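Local coordinates for protein uncharacterized conserved (Bdellovibrio bacteriovorus, PDB 7O21) that probably trims peptidoglycan as an LD-carboxypeptidase of the YkuD family, editing the cell wall of a predatory bacterium and so shaping its curved cell, at residues L30-E35 with P252-H257; F39-I44 with V55-G60; G91-Q96 with I173-H178. One frame throughout, in Å; residues are numbered along the deposited sequence. Where two conformers were deposited one is given.

Contact 1: residues L30-E35 with P252-H257; sequences LLQISE and PYIVQH
Leu31 and Gln32 both turn their backbone N-H toward the carbonyl of Ile254, the signature of a classic beta bulge between antiparallel strands. Leu31 N lies 3.0 Å from Ile254 O, whereas the bond from Gln32 N to the same oxygen is weak at 3.3 Å. In return Ile254 N donates to Gln32 O at 3.0 Å, and the CA-H of Tyr253 also approaches this oxygen.

A side-chain bond extends the pairing. Gln32 sends its carboxamide along an extended chain, with CG anti to the backbone N (chi1 -163°), and NE2 donates to Pro252 O at 3.1 Å. The bond lies in the carbonyl plane on a lone pair, and the acceptor is nearly in the amide plane. OE1 of the same amide is held by Arg191.

Apolar contacts fill in around these bonds. In the conformer described for Tyr253, Ser34 CB sits over one face of the Tyr253 ring, 4.0 Å from its centroid, in a CH-pi contact, while Ile33 CG2 comes obliquely to Tyr253 CE1 at 3.9 Å. Leu30 CD1 meets Val255 CG2 at 4.1 Å.

The polar atoms named here thus find partners across a register that slips by one residue: Ile254 O takes two N-H groups, one of them weakly, and a side-chain amide, gripped at both ends, adds a bond just beyond the last backbone pair.

Contact 2: residues F39-I44 with V55-G60; sequences FSRYVI and VFERNG
Arg41 and Tyr42 carry the exposed side of this contact, each lying alongside Glu57 and pointing the same way as it. The ionic link is long: Arg41 NE reaches Glu57 OE2 at 3.4 Å in a salt bridge whose hydrogen bond is weak. The carboxylate oxygen stands at the edge of the guanidinium, in its plane, although the two planar groups are turned 38° apart. Glu57 gets there with CG anti to the backbone N (chi1 -172°) and the rest of its chain extended. Its other oxygen, OE1, accepts a bond from a water at 2.8 Å, and that water also bonds to the Tyr42 hydroxyl, bridging phenol and carboxylate.

Tyr42 CE1 lies 3.5 Å from Glu57 CD, with ring and carboxylate planes 41° apart, and Arg41 CG rests over one ring face toward the rim. Further along, Tyr42 CD1 meets Val55 CG1 at 4.0 Å. Arg58 NH1 lies 3.7 Å from Arg41 CB and takes its hydrogen bond outside the hairpin, to Ser34 O.

The backbone supplies the regular antiparallel bonds. In the hydrogen-bonded pair of Val43 and Phe56, Val43 N donates to Phe56 O at 2.9 Å and Phe56 N donates back to Val43 O. Arg58 N donates to Arg41 O at 3.0 Å just before strand 42-47 begins.

These are the two arms of a beta hairpin, strands 42-47 and 52-59, of the L,D-transpeptidase catalytic domain. Strand 62-73 pairs with the outer side of 52-59 and strand 172-176 with that of 42-47, so the hairpin is flanked on either side. Tyr165 meets the Tyr42 ring edge-to-face, and Val43 packs on Tyr253 of strand 246-257.

Contact 3: residues G91-Q96 with I173-H178; sequences GIYFLQ and ILIFDH
Gly91 N donates to Ile175 O at 2.8 Å, and Ile175 N answers to Gly91 O, closing one hydrogen-bonded antiparallel pair. Tyr93 and Ile173 form the next, with Ile173 N 2.8 Å from Tyr93 O and Tyr93 N 2.9 Å from Ile173 O. At Gly91, where phi is near 169°, the Tyr93 OH comes within 3.9 Å of Gly91 CA, on the side where a CB would stand.

Between these pairs, Ile92 and Leu174 lie side by side on the opposite face of the sheet, with Ile92 CG2 only 3.5 Å from Leu174 CD2. Phe176 flanks them: Ile92 CG1 approaches the edge of its ring, and Leu174 CB rests over one face.

On the Tyr93 side, Ile173 CG2, which stands between the backbone N and the carbonyl carbon about the CA-CB bond, touches both Tyr93 CB and Leu95 CD2 at 3.8 Å. The Ile175 and Tyr93 side chains cross at about a right angle, Ile175 CD1 lying 4.1 Å from Tyr93 CD2, while the phenol OH bonds to Asp123.

Such pairing of strands 91-99 and 172-176 belongs to the beta-sheet core of the YkuD catalytic fold; Ile175 has its side chain about 8 Å from that of Cys151, the predicted nucleophile.

How the contacts relate
From the N terminus, the chain first lays down 30-35, whose partner 252-257 arrives only after 216 further residues; contact 1 therefore encloses the other two. Contact 2 closes early, as a hairpin with ten residues between its segments, and contact 3 follows in series, bringing 173-178 back to 91-96 across 76 residues. Contacts 2 and 3 meet in one sheet, where Leu174 N lies 2.8 Å from Ile44 O. Contact 1 belongs to the sheet of the NTF2-like domain, yet it touches both others: Tyr253 OH approaches Ser40 O, and Val255 CG1 packs against Ile92 CD1. The N-terminal strand 30-32 thus joins the C-terminal sheet before the chain enters the catalytic one.

Contact 1: residues L30-E35 with P252-H257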
loop_
_atom_site.group_PDB
_atom_site.type_symbol
_atom_site.label_atom_id
_atom_site.label_comp_id
_atom_site.label_asym_id
_atom_site.label_seq_id
_atom_site.Cartn_x
_atom_site.Cartn_y
_atom_site.Cartn_z
ATOM N N LEU A 30 -13.012 -4.013 21.003
ATOM C CA LEU A 30 -12.137 -2.846 21.023
ATOM C C LEU A 30 -11.661 -2.691 22.457
ATOM O O LEU A 30 -12.381 -2.165 23.310
ATOM C CB LEU A 30 -12.877 -1.603 20.544
ATOM C CG LEU A 30 -12.100 -0.294 20.682
ATOM C CD1 LEU A 30 -10.786 -0.326 19.897
ATOM C CD2 LEU A 30 -12.958 0.886 20.214
ATOM N N LEU A 31 -10.447 -3.176 22.727
ATOM C CA LEU A 31 -9.976 -3.248 24.105
ATOM C C LEU A 31 -9.185 -2.029 24.564
ATOM O O LEU A 31 -9.230 -1.695 25.749
ATOM C CB LEU A 31 -9.172 -4.534 24.333
ATOM C CG LEU A 31 -10.048 -5.791 24.259
ATOM C CD1 LEU A 31 -9.186 -7.038 24.312
ATOM C CD2 LEU A 31 -11.079 -5.802 25.380
ATOM N N GLN A 32 -8.447 -1.363 23.676
ATOM C CA GLN A 32 -7.634 -0.224 24.089
ATOM C C GLN A 32 -7.291 0.590 22.850
ATOM O O GLN A 32 -7.146 0.036 21.758
ATOM C CB GLN A 32 -6.333 -0.705 24.752
ATOM C CG GLN A 32 -5.606 0.358 25.575
ATOM C CD GLN A 32 -4.584 -0.257 26.507
ATOM O OE1 GLN A 32 -4.798 -0.334 27.717
ATOM N NE2 GLN A 32 -3.486 -0.730 25.943
ATOM N N ILE A 33 -7.174 1.912 23.029
ATOM C CA ILE A 33 -6.729 2.829 21.984
ATOM C C ILE A 33 -5.334 3.319 22.355
ATOM O O ILE A 33 -5.034 3.526 23.539
ATOM C CB ILE A 33 -7.744 3.983 21.816
ATOM C CG1 ILE A 33 -9.070 3.410 21.310
ATOM C CG2 ILE A 33 -7.236 5.052 20.851
ATOM C CD1 ILE A 33 -10.226 4.396 21.317
ATOM N N SER A 34 -4.459 3.442 21.363
ATOM C CA SER A 34 -3.075 3.778 21.680
ATOM C C SER A 34 -2.978 5.205 22.217
ATOM O O SER A 34 -3.726 6.099 21.810
ATOM C CB SER A 34 -2.183 3.624 20.453
ATOM O OG SER A 34 -0.925 4.227 20.690
ATOM N N GLU A 35 -2.043 5.406 23.153
ATOM C CA GLU A 35 -1.772 6.750 23.664
ATOM C C GLU A 35 -0.949 7.594 22.693
ATOM O O GLU A 35 -0.810 8.810 22.909
ATOM C CB GLU A 35 -1.021 6.682 24.994
ATOM C CG GLU A 35 0.423 6.211 24.833
ATOM C CD GLU A 35 1.149 6.088 26.165
ATOM O OE1 GLU A 35 0.914 6.935 27.051
ATOM O OE2 GLU A 35 1.944 5.141 26.341
ATOM N N PRO A 252 -0.683 0.422 23.696
ATOM C CA PRO A 252 -1.062 0.034 22.338
ATOM C C PRO A 252 -2.557 0.105 22.054
ATOM O O PRO A 252 -3.403 0.101 22.951
ATOM C CB PRO A 252 -0.618 -1.437 22.283
ATOM C CG PRO A 252 -0.829 -1.908 23.676
ATOM C CD PRO A 252 -0.398 -0.748 24.546
ATOM N N TYR A 253 -2.872 0.213 20.752
ATOM C CA TYR A 253 -4.170 -0.234 20.257
ATOM C C TYR A 253 -4.231 -1.741 20.457
ATOM O O TYR A 253 -3.264 -2.457 20.188
ATOM C CB TYR A 253 -4.317 -0.035 18.738
ATOM C CG TYR A 253 -4.563 1.345 18.153
ATOM C CD1 TYR A 253 -5.789 1.993 18.269
ATOM C CD2 TYR A 253 -3.584 1.954 17.389
ATOM C CE1 TYR A 253 -5.996 3.248 17.681
ATOM C CE2 TYR A 253 -3.783 3.182 16.816
ATOM C CZ TYR A 253 -4.985 3.813 16.940
ATOM O OH TYR A 253 -5.125 5.055 16.351
ATOM N N ILE A 254 -5.382 -2.227 20.902
ATOM C CA ILE A 254 -5.632 -3.666 21.001
ATOM C C ILE A 254 -7.043 -3.926 20.499
ATOM O O ILE A 254 -8.013 -3.392 21.056
ATOM C CB ILE A 254 -5.489 -4.203 22.435
ATOM C CG1 ILE A 254 -4.127 -3.814 23.003
ATOM C CG2 ILE A 254 -5.674 -5.736 22.441
ATOM C CD1 ILE A 254 -3.930 -4.200 24.481
ATOM N N VAL A 255 -7.155 -4.716 19.432
ATOM C CA VAL A 255 -8.437 -5.163 18.899
ATOM C C VAL A 255 -8.400 -6.684 18.817
ATOM O O VAL A 255 -7.456 -7.262 18.269
ATOM C CB VAL A 255 -8.715 -4.562 17.512
ATOM C CG1 VAL A 255 -10.064 -5.031 16.991
ATOM C CG2 VAL A 255 -8.712 -3.051 17.607
ATOM N N GLN A 256 -9.442 -7.327 19.342
ATOM C CA GLN A 256 -9.554 -8.781 19.294
ATOM C C GLN A 256 -10.962 -9.114 18.838
ATOM O O GLN A 256 -11.926 -8.840 19.555
ATOM C CB GLN A 256 -9.278 -9.392 20.666
ATOM C CG GLN A 256 -8.812 -10.841 20.591
ATOM C CD GLN A 256 -9.924 -11.801 20.219
ATOM O OE1 GLN A 256 -9.923 -12.405 19.130
ATOM N NE2 GLN A 256 -10.881 -11.958 21.124
ATOM N N HIS A 257 -11.083 -9.694 17.651
ATOM C CA HIS A 257 -12.381 -10.021 17.082
ATOM C C HIS A 257 -12.287 -11.341 16.328
ATOM O O HIS A 257 -11.359 -11.545 15.543
ATOM C CB HIS A 257 -12.852 -8.888 16.159
ATOM C CG HIS A 257 -14.197 -9.123 15.560
ATOM N ND1 HIS A 257 -14.370 -9.479 14.240
ATOM C CD2 HIS A 257 -15.432 -9.070 16.104
ATOM C CE1 HIS A 257 -15.658 -9.619 13.992
ATOM N NE2 HIS A 257 -16.324 -9.393 15.109
#

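Contact 2: residues F39-I44 with V55-G60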
loop_
_atom_site.group_PDB
_atom_site.type_symbol
_atom_site.label_atom_id
_atom_site.label_comp_id
_atom_site.label_asym_id
_atom_site.label_seq_id
_atom_site.Cartn_x
_atom_site.Cartn_y
_atom_site.Cartn_z
ATOM N N PHE A 39 -0.793 8.523 16.118
ATOM C CA PHE A 39 -1.867 7.663 15.628
ATOM C C PHE A 39 -3.174 8.410 15.856
ATOM O O PHE A 39 -3.164 9.641 15.942
ATOM C CB PHE A 39 -1.886 6.320 16.371
ATOM C CG PHE A 39 -0.553 5.583 16.359
ATOM C CD1 PHE A 39 0.346 5.722 15.312
ATOM C CD2 PHE A 39 -0.218 4.751 17.414
ATOM C CE1 PHE A 39 1.574 5.031 15.331
ATOM C CE2 PHE A 39 0.990 4.059 17.441
ATOM C CZ PHE A 39 1.878 4.198 16.406
ATOM N N SER A 40 -4.298 7.706 15.971
ATOM C CA SER A 40 -5.607 8.345 16.035
ATOM C C SER A 40 -6.209 8.122 17.411
ATOM O O SER A 40 -6.261 6.983 17.889
ATOM C CB SER A 40 -6.535 7.767 14.964
ATOM O OG SER A 40 -7.879 8.212 15.153
ATOM N N ARG A 41 -6.662 9.195 18.050
ATOM C CA ARG A 41 -7.342 8.999 19.324
ATOM C C ARG A 41 -8.765 8.505 19.162
ATOM O O ARG A 41 -9.396 8.161 20.169
ATOM C CB ARG A 41 -7.300 10.258 20.192
ATOM C CG ARG A 41 -8.007 11.466 19.635
ATOM C CD ARG A 41 -7.551 12.716 20.421
ATOM N NE ARG A 41 -8.404 13.872 20.170
ATOM C CZ ARG A 41 -8.073 14.901 19.398
ATOM N NH1 ARG A 41 -6.890 14.944 18.797
ATOM N NH2 ARG A 41 -8.927 15.903 19.237
ATOM N N TYR A 42 -9.274 8.451 17.930
ATOM C CA TYR A 42 -10.621 7.981 17.640
ATOM C C TYR A 42 -10.593 6.648 16.902
ATOM O O TYR A 42 -9.697 6.388 16.091
ATOM C CB TYR A 42 -11.384 8.997 16.776
ATOM C CG TYR A 42 -11.508 10.346 17.426
ATOM C CD1 TYR A 42 -12.303 10.527 18.554
ATOM C CD2 TYR A 42 -10.777 11.423 16.953
ATOM C CE1 TYR A 42 -12.398 11.787 19.163
ATOM C CE2 TYR A 42 -10.865 12.665 17.555
ATOM C CZ TYR A 42 -11.670 12.835 18.653
ATOM O OH TYR A 42 -11.751 14.082 19.243
ATOM N N VAL A 43 -11.626 5.834 17.142
ATOM C CA VAL A 43 -11.845 4.577 16.433
ATOM C C VAL A 43 -13.295 4.563 15.976
ATOM O O VAL A 43 -14.188 4.877 16.768
ATOM C CB VAL A 43 -11.587 3.374 17.357
ATOM C CG1 VAL A 43 -12.125 2.091 16.732
ATOM C CG2 VAL A 43 -10.088 3.249 17.666
ATOM N N ILE A 44 -13.536 4.189 14.727
ATOM C CA ILE A 44 -14.893 4.031 14.210
ATOM C C ILE A 44 -15.272 2.558 14.281
ATOM O O ILE A 44 -14.492 1.692 13.857
ATOM C CB ILE A 44 -15.003 4.565 12.774
ATOM C CG1 ILE A 44 -14.779 6.089 12.761
ATOM C CG2 ILE A 44 -16.362 4.185 12.183
ATOM C CD1 ILE A 44 -14.697 6.666 11.366
ATOM N N VAL A 55 -18.437 6.256 17.187
ATOM C CA VAL A 55 -17.096 6.800 17.348
ATOM C C VAL A 55 -16.684 6.625 18.800
ATOM O O VAL A 55 -17.412 7.032 19.708
ATOM C CB VAL A 55 -17.023 8.279 16.933
ATOM C CG1 VAL A 55 -15.588 8.772 17.031
ATOM C CG2 VAL A 55 -17.550 8.455 15.524
ATOM N N PHE A 56 -15.534 6.001 19.023
ATOM C CA PHE A 56 -14.960 5.879 20.351
ATOM C C PHE A 56 -13.696 6.717 20.436
ATOM O O PHE A 56 -12.982 6.903 19.444
ATOM C CB PHE A 56 -14.625 4.412 20.668
ATOM C CG PHE A 56 -15.835 3.587 20.979
ATOM C CD1 PHE A 56 -16.614 3.069 19.953
ATOM C CD2 PHE A 56 -16.220 3.363 22.292
ATOM C CE1 PHE A 56 -17.739 2.318 20.231
ATOM C CE2 PHE A 56 -17.366 2.616 22.577
ATOM C CZ PHE A 56 -18.113 2.093 21.542
ATOM N N GLU A 57 -13.435 7.246 21.628
ATOM C CA GLU A 57 -12.252 8.047 21.898
ATOM C C GLU A 57 -11.479 7.447 23.063
ATOM O O GLU A 57 -12.057 6.885 24.002
ATOM C CB GLU A 57 -12.596 9.536 22.189
ATOM C CG GLU A 57 -11.355 10.427 22.274
ATOM C CD GLU A 57 -11.653 11.898 22.533
ATOM O OE1 GLU A 57 -12.826 12.231 22.796
ATOM O OE2 GLU A 57 -10.697 12.702 22.460
ATOM N N ARG A 58 -10.160 7.596 23.000
ATOM C CA ARG A 58 -9.301 7.174 24.096
ATOM C C ARG A 58 -9.564 8.022 25.334
ATOM O O ARG A 58 -9.691 9.248 25.258
ATOM C CB ARG A 58 -7.845 7.342 23.689
ATOM C CG ARG A 58 -6.871 6.773 24.710
ATOM C CD ARG A 58 -5.442 7.213 24.434
ATOM N NE ARG A 58 -5.308 8.675 24.454
ATOM C CZ ARG A 58 -4.926 9.426 23.421
ATOM N NH1 ARG A 58 -4.598 8.883 22.261
ATOM N NH2 ARG A 58 -4.870 10.751 23.548
ATOM N N ASN A 59 -9.643 7.367 26.475
ATOM C CA ASN A 59 -9.726 8.034 27.778
ATOM C C ASN A 59 -8.720 7.307 28.665
ATOM O O ASN A 59 -9.078 6.409 29.425
ATOM C CB ASN A 59 -11.154 7.961 28.317
ATOM C CG ASN A 59 -11.279 8.494 29.721
ATOM O OD1 ASN A 59 -10.498 9.331 30.156
ATOM N ND2 ASN A 59 -12.278 8.003 30.444
ATOM N N GLY A 60 -7.450 7.690 28.542
ATOM C CA GLY A 60 -6.404 6.956 29.228
ATOM C C GLY A 60 -6.353 5.524 28.727
ATOM O O GLY A 60 -6.248 5.264 27.521
HETATM O O HOH W 1 -13.333 14.474 21.122
#

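Contact 3: residues G91-Q96 with I173-H178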
loop_
_atom_site.group_PDB
_atom_site.type_symbol
_atom_site.label_atom_id
_atom_site.label_comp_id
_atom_site.label_asym_id
_atom_site.label_seq_id
_atom_site.Cartn_x
_atom_site.Cartn_y
_atom_site.Cartn_z
ATOM N N GLY A 91 -13.759 -7.038 9.375
ATOM C CA GLY A 91 -12.370 -7.019 9.783
ATOM C C GLY A 91 -11.962 -5.715 10.434
ATOM O O GLY A 91 -12.798 -4.873 10.796
ATOM N N ILE A 92 -10.648 -5.578 10.569
ATOM C CA ILE A 92 -10.012 -4.539 11.357
ATOM C C ILE A 92 -9.197 -3.712 10.377
ATOM O O ILE A 92 -8.129 -4.158 9.932
ATOM C CB ILE A 92 -9.103 -5.152 12.439
ATOM C CG1 ILE A 92 -9.878 -6.125 13.343
ATOM C CG2 ILE A 92 -8.454 -4.064 13.277
ATOM C CD1 ILE A 92 -8.961 -7.062 14.155
ATOM N N TYR A 93 -9.689 -2.517 10.042
ATOM C CA TYR A 93 -9.121 -1.723 8.959
ATOM C C TYR A 93 -8.725 -0.335 9.443
ATOM O O TYR A 93 -8.958 0.051 10.585
ATOM C CB TYR A 93 -10.121 -1.614 7.793
ATOM C CG TYR A 93 -10.459 -2.989 7.291
ATOM C CD1 TYR A 93 -9.523 -3.725 6.574
ATOM C CD2 TYR A 93 -11.662 -3.591 7.619
ATOM C CE1 TYR A 93 -9.797 -5.003 6.165
ATOM C CE2 TYR A 93 -11.945 -4.880 7.204
ATOM C CZ TYR A 93 -11.005 -5.576 6.480
ATOM O OH TYR A 93 -11.269 -6.869 6.078
ATOM N N PHE A 94 -8.052 0.406 8.571
ATOM C CA PHE A 94 -7.607 1.802 8.817
ATOM C C PHE A 94 -8.061 2.632 7.607
ATOM O O PHE A 94 -8.053 2.124 6.504
ATOM C CB PHE A 94 -6.078 1.872 8.999
ATOM C CG PHE A 94 -5.532 1.266 10.277
ATOM C CD1 PHE A 94 -5.361 -0.103 10.418
ATOM C CD2 PHE A 94 -5.208 2.063 11.368
ATOM C CE1 PHE A 94 -4.903 -0.644 11.611
ATOM C CE2 PHE A 94 -4.748 1.518 12.553
ATOM C CZ PHE A 94 -4.586 0.163 12.662
ATOM N N LEU A 95 -8.511 3.854 7.835
ATOM C CA LEU A 95 -8.912 4.745 6.752
ATOM C C LEU A 95 -7.689 5.423 6.149
ATOM O O LEU A 95 -6.818 5.910 6.878
ATOM C CB LEU A 95 -9.894 5.782 7.285
ATOM C CG LEU A 95 -11.162 5.105 7.830
ATOM C CD1 LEU A 95 -11.873 5.998 8.827
ATOM C CD2 LEU A 95 -12.079 4.693 6.682
ATOM N N GLN A 96 -7.638 5.451 4.823
ATOM C CA GLN A 96 -6.415 5.901 4.119
ATOM C C GLN A 96 -6.539 7.246 3.400
ATOM O O GLN A 96 -5.650 8.032 3.568
ATOM C CB GLN A 96 -6.014 4.816 3.122
ATOM C CG GLN A 96 -5.671 3.477 3.753
ATOM C CD GLN A 96 -4.971 2.546 2.796
ATOM O OE1 GLN A 96 -5.485 2.202 1.744
ATOM N NE2 GLN A 96 -3.758 2.152 3.137
ATOM N N ILE A 173 -11.133 1.728 11.313
ATOM C CA ILE A 173 -12.548 1.423 11.153
ATOM C C ILE A 173 -12.707 -0.078 11.344
ATOM O O ILE A 173 -12.057 -0.878 10.657
ATOM C CB ILE A 173 -13.122 1.931 9.818
ATOM C CG1 ILE A 173 -14.609 1.628 9.744
ATOM C CG2 ILE A 173 -12.346 1.366 8.599
ATOM C CD1 ILE A 173 -15.334 2.407 8.651
ATOM N N LEU A 174 -13.508 -0.458 12.333
ATOM C CA LEU A 174 -13.754 -1.852 12.675
ATOM C C LEU A 174 -15.118 -2.204 12.108
ATOM O O LEU A 174 -16.119 -1.584 12.477
ATOM C CB LEU A 174 -13.765 -2.031 14.188
ATOM C CG LEU A 174 -12.505 -1.592 14.941
ATOM C CD1 LEU A 174 -12.625 -1.902 16.441
ATOM C CD2 LEU A 174 -11.255 -2.211 14.342
ATOM N N ILE A 175 -15.154 -3.163 11.193
ATOM C CA ILE A 175 -16.362 -3.492 10.449
ATOM C C ILE A 175 -16.749 -4.905 10.861
ATOM O O ILE A 175 -16.147 -5.880 10.407
ATOM C CB ILE A 175 -16.152 -3.361 8.933
ATOM C CG1 ILE A 175 -15.713 -1.923 8.569
ATOM C CG2 ILE A 175 -17.441 -3.741 8.176
ATOM C CD1 ILE A 175 -15.273 -1.730 7.116
ATOM N N PHE A 176 -17.747 -5.034 11.735
ATOM C CA PHE A 176 -18.060 -6.311 12.368
ATOM C C PHE A 176 -19.506 -6.674 12.075
ATOM O O PHE A 176 -20.395 -5.824 12.194
ATOM C CB PHE A 176 -17.851 -6.216 13.883
ATOM C CG PHE A 176 -16.406 -5.973 14.307
ATOM C CD1 PHE A 176 -15.347 -6.313 13.476
ATOM C CD2 PHE A 176 -16.127 -5.419 15.550
ATOM C CE1 PHE A 176 -14.017 -6.111 13.885
ATOM C CE2 PHE A 176 -14.806 -5.212 15.966
ATOM C CZ PHE A 176 -13.752 -5.553 15.126
ATOM N N ASP A 177 -19.736 -7.938 11.685
ATOM C CA ASP A 177 -21.097 -8.418 11.465
ATOM C C ASP A 177 -21.908 -8.322 12.747
ATOM O O ASP A 177 -23.103 -7.994 12.718
ATOM C CB ASP A 177 -21.082 -9.877 10.986
ATOM C CG ASP A 177 -20.559 -10.039 9.566
ATOM O OD1 ASP A 177 -20.112 -9.048 8.955
ATOM O OD2 ASP A 177 -20.586 -11.177 9.054
ATOM N N HIS A 178 -21.271 -8.589 13.884
ATOM C CA HIS A 178 -21.936 -8.580 15.174
ATOM C C HIS A 178 -21.021 -7.849 16.147
ATOM O O HIS A 178 -19.809 -7.790 15.934
ATOM C CB HIS A 178 -22.204 -10.036 15.595
ATOM C CG HIS A 178 -23.170 -10.745 14.689
ATOM N ND1 HIS A 178 -24.529 -10.512 14.714
ATOM C CD2 HIS A 178 -22.959 -11.623 13.679
ATOM C CE1 HIS A 178 -25.118 -11.248 13.787
ATOM N NE2 HIS A 178 -24.187 -11.928 13.143
#